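Local coordinates for 6-phosphogluconate dehydrogenase, NAD-binding (Geobacter metallireducens, PDB 3PEF), which binds NADP+ and, as a beta-hydroxyacid dehydrogenase, probably reduces succinic semialdehyde to gamma-hydroxybutyrate, at residues Phe4-Leu9 and Val60-Leu65. The protein carries 2 engineered substitutions. Residues are numbered along the deposited sequence; the frame is centred on the assembly and turned at random.
With NAP (NADP nicotinamide-adenine-dinucleotide phosphate), chain I.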
loop_
_atom_site.group_PDB
_atom_site.type_symbol
_atom_site.label_atom_id
_atom_site.label_comp_id
_atom_site.label_asym_id
_atom_site.label_seq_id
_atom_site.Cartn_x
_atom_site.Cartn_y
_atom_site.Cartn_z
ATOM N N PHE A 4 -16.893 -9.436 -42.485
ATOM C CA PHE A 4 -16.698 -9.487 -41.029
ATOM C C PHE A 4 -17.850 -8.852 -40.250
ATOM O O PHE A 4 -18.424 -7.853 -40.684
ATOM C CB PHE A 4 -15.418 -8.749 -40.607
ATOM C CG PHE A 4 -14.147 -9.368 -41.115
ATOM C CD1 PHE A 4 -13.753 -10.628 -40.685
ATOM C CD2 PHE A 4 -13.319 -8.669 -41.980
ATOM C CE1 PHE A 4 -12.563 -11.198 -41.129
ATOM C CE2 PHE A 4 -12.116 -9.236 -42.440
ATOM C CZ PHE A 4 -11.749 -10.498 -42.018
ATOM N N GLY A 5 -18.160 -9.419 -39.086
ATOM C CA GLY A 5 -19.050 -8.776 -38.132
ATOM C C GLY A 5 -18.248 -7.947 -37.132
ATOM O O GLY A 5 -17.098 -8.273 -36.832
ATOM N N PHE A 6 -18.830 -6.866 -36.616
ATOM C CA PHE A 6 -18.165 -6.130 -35.545
ATOM C C PHE A 6 -19.157 -5.622 -34.502
ATOM O O PHE A 6 -20.142 -4.950 -34.814
ATOM C CB PHE A 6 -17.269 -4.997 -36.070
ATOM C CG PHE A 6 -16.095 -4.676 -35.159
ATOM C CD1 PHE A 6 -14.786 -4.929 -35.571
ATOM C CD2 PHE A 6 -16.300 -4.122 -33.900
ATOM C CE1 PHE A 6 -13.701 -4.641 -34.748
ATOM C CE2 PHE A 6 -15.225 -3.844 -33.055
ATOM C CZ PHE A 6 -13.917 -4.093 -33.478
ATOM N N ILE A 7 -18.862 -5.950 -33.254
ATOM C CA ILE A 7 -19.727 -5.670 -32.129
ATOM C C ILE A 7 -18.978 -4.823 -31.122
ATOM O O ILE A 7 -17.931 -5.224 -30.623
ATOM C CB ILE A 7 -20.149 -6.992 -31.460
ATOM C CG1 ILE A 7 -21.227 -7.674 -32.318
ATOM C CG2 ILE A 7 -20.613 -6.753 -30.033
ATOM C CD1 ILE A 7 -21.586 -9.061 -31.882
ATOM N N GLY A 8 -19.516 -3.653 -30.811
ATOM C CA GLY A 8 -18.869 -2.779 -29.850
ATOM C C GLY A 8 -18.120 -1.684 -30.575
ATOM O O GLY A 8 -17.037 -1.901 -31.110
ATOM N N LEU A 9 -18.706 -0.496 -30.608
ATOM C CA LEU A 9 -18.123 0.571 -31.403
ATOM C C LEU A 9 -17.685 1.728 -30.516
ATOM O O LEU A 9 -17.973 2.900 -30.796
ATOM C CB LEU A 9 -19.112 1.035 -32.475
ATOM C CG LEU A 9 -19.637 -0.077 -33.399
ATOM C CD1 LEU A 9 -20.699 0.464 -34.369
ATOM C CD2 LEU A 9 -18.480 -0.724 -34.166
ATOM N N VAL A 60 -16.956 -14.569 -39.461
ATOM C CA VAL A 60 -16.131 -14.211 -38.317
ATOM C C VAL A 60 -16.586 -12.856 -37.797
ATOM O O VAL A 60 -16.735 -11.914 -38.580
ATOM C CB VAL A 60 -14.657 -14.068 -38.731
ATOM C CG1 VAL A 60 -13.825 -13.597 -37.551
ATOM C CG2 VAL A 60 -14.139 -15.395 -39.295
ATOM N N THR A 61 -16.803 -12.754 -36.486
ATOM C CA THR A 61 -17.238 -11.493 -35.871
ATOM C C THR A 61 -16.295 -11.094 -34.738
ATOM O O THR A 61 -15.949 -11.919 -33.885
ATOM C CB THR A 61 -18.686 -11.596 -35.318
ATOM O OG1 THR A 61 -19.596 -11.855 -36.400
ATOM C CG2 THR A 61 -19.085 -10.291 -34.623
ATOM N N PHE A 62 -15.875 -9.834 -34.730
ATOM C CA PHE A 62 -15.004 -9.317 -33.672
ATOM C C PHE A 62 -15.847 -8.548 -32.657
ATOM O O PHE A 62 -16.838 -7.923 -33.030
ATOM C CB PHE A 62 -13.935 -8.397 -34.265
ATOM C CG PHE A 62 -13.095 -9.049 -35.331
ATOM C CD1 PHE A 62 -12.080 -9.939 -34.987
ATOM C CD2 PHE A 62 -13.318 -8.773 -36.675
ATOM C CE1 PHE A 62 -11.308 -10.552 -35.975
ATOM C CE2 PHE A 62 -12.551 -9.377 -37.668
ATOM C CZ PHE A 62 -11.544 -10.272 -37.313
ATOM N N ALA A 63 -15.467 -8.596 -31.382
ATOM C CA ALA A 63 -16.158 -7.816 -30.349
ATOM C C ALA A 63 -15.154 -7.021 -29.536
ATOM O O ALA A 63 -14.082 -7.530 -29.197
ATOM C CB ALA A 63 -16.975 -8.716 -29.434
ATOM N N MET A 64 -15.506 -5.776 -29.227
ATOM C CA MET A 64 -14.623 -4.876 -28.483
ATOM C C MET A 64 -15.437 -4.121 -27.437
ATOM O O MET A 64 -15.803 -2.964 -27.633
ATOM C CB MET A 64 -13.907 -3.897 -29.441
ATOM C CG MET A 64 -12.700 -3.193 -28.816
ATOM S SD MET A 64 -11.566 -4.419 -28.087
ATOM C CE MET A 64 -10.023 -3.501 -28.106
ATOM N N LEU A 65 -15.716 -4.799 -26.328
ATOM C CA LEU A 65 -16.633 -4.324 -25.304
ATOM C C LEU A 65 -15.895 -3.907 -24.028
ATOM O O LEU A 65 -14.750 -4.298 -23.815
ATOM C CB LEU A 65 -17.644 -5.436 -24.997
ATOM C CG LEU A 65 -18.428 -5.814 -26.257
ATOM C CD1 LEU A 65 -19.234 -7.088 -26.074
ATOM C CD2 LEU A 65 -19.321 -4.639 -26.715
HETATM P PA NAP I . -15.284 2.561 -24.635
HETATM O O1A NAP I . -15.845 3.023 -23.345
HETATM O O2A NAP I . -15.053 3.621 -25.634
HETATM O O5B NAP I . -16.229 1.436 -25.273
HETATM C C5B NAP I . -16.878 0.499 -24.458
HETATM C C4B NAP I . -17.802 -0.298 -25.361
HETATM O O4B NAP I . -18.446 -1.283 -24.581
HETATM C C3B NAP I . -18.901 0.583 -25.948
HETATM O O3B NAP I . -19.144 0.080 -27.241
HETATM C C2B NAP I . -20.084 0.272 -25.054
HETATM O O2B NAP I . -21.343 0.459 -25.646
HETATM C C1B NAP I . -19.832 -1.203 -24.806
HETATM N N9A NAP I . -20.612 -1.688 -23.658
HETATM C C8A NAP I . -20.404 -1.372 -22.337
HETATM N N7A NAP I . -21.341 -2.010 -21.598
HETATM C C5A NAP I . -22.142 -2.709 -22.428
HETATM C C6A NAP I . -23.227 -3.535 -22.185
HETATM N N6A NAP I . -23.648 -3.727 -20.942
HETATM N N1A NAP I . -23.865 -4.129 -23.240
HETATM C C2A NAP I . -23.417 -3.919 -24.533
HETATM N N3A NAP I . -22.327 -3.102 -24.767
HETATM C C4A NAP I . -21.698 -2.515 -23.727
HETATM O O3 NAP I . -13.909 1.839 -24.290
HETATM P PN NAP I . -12.806 1.214 -25.239
HETATM O O1N NAP I . -11.497 1.805 -24.916
HETATM O O2N NAP I . -13.254 1.199 -26.646
HETATM O O5D NAP I . -12.911 -0.250 -24.573
HETATM C C5D NAP I . -13.172 -1.432 -25.281
HETATM C C4D NAP I . -12.268 -2.509 -24.684
HETATM O O4D NAP I . -10.931 -2.360 -25.101
HETATM C C3D NAP I . -12.196 -2.417 -23.174
HETATM O O3D NAP I . -12.167 -3.753 -22.721
HETATM C C2D NAP I . -10.880 -1.707 -22.895
HETATM O O2D NAP I . -10.373 -2.083 -21.645
HETATM C C1D NAP I . -10.038 -2.282 -24.006
HETATM N N1N NAP I . -8.850 -1.520 -24.448
HETATM C C2N NAP I . -8.867 -0.156 -24.491
HETATM C C3N NAP I . -7.760 0.546 -24.961
HETATM C C7N NAP I . -7.803 2.042 -25.055
HETATM O O7N NAP I . -6.586 2.702 -25.075
HETATM N N7N NAP I . -8.951 2.739 -25.096
HETATM C C4N NAP I . -6.620 -0.139 -25.394
HETATM C C5N NAP I . -6.626 -1.531 -25.373
HETATM C C6N NAP I . -7.751 -2.216 -24.913
HETATM P P2B NAP I . -22.043 1.930 -25.700
HETATM O O1X NAP I . -23.528 1.664 -25.898
HETATM O O2X NAP I . -21.778 2.632 -24.408
HETATM O O3X NAP I . -21.460 2.727 -26.833
#
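Phe6 holds CG anti to its backbone N (chi1 -152°), whereas Phe4 and Phe62 hold theirs beside the N, and the three rings share one face of two neighbouring parallel strands in the Rossmann fold, with Phe62 meeting the other two. Phe62 CB sits over the face of the Phe6 ring in a CH-pi contact, 4.2 Å from its centroid, while Met64 CB lies at that ring's edge, 3.8 Å from Phe6 CE2. Farther back, Phe62 CE2 comes over a face of the Phe4 ring, 3.5 Å from Phe4 CD1, with the two planes at 49°. Met16 and Ala17 of helix 11-22 pack on Phe6, and Met154 of helix 141-154 on Phe62. An alanine in place of Phe6 would probably open a gap between Phe62 CB, Met64 CB and helix 11-22. Gly5 and Ile7 each give N-H and C=O to 60-65 (Val60 O and Phe62 N; Phe62 O and Met64 N), a parallel ladder. On the other sheet face, a CB on Gly5 would clash with Thr61 OG1; without one, Gly5 CA and Thr61 CA come to 4.0 Å. Ile7 packs on Thr61 and Ala63. At the NADP pocket, Leu65 CD2 rests 3.7 Å from Gly8 CA and Met64 CE reaches within 3.3 Å of ribose O4D.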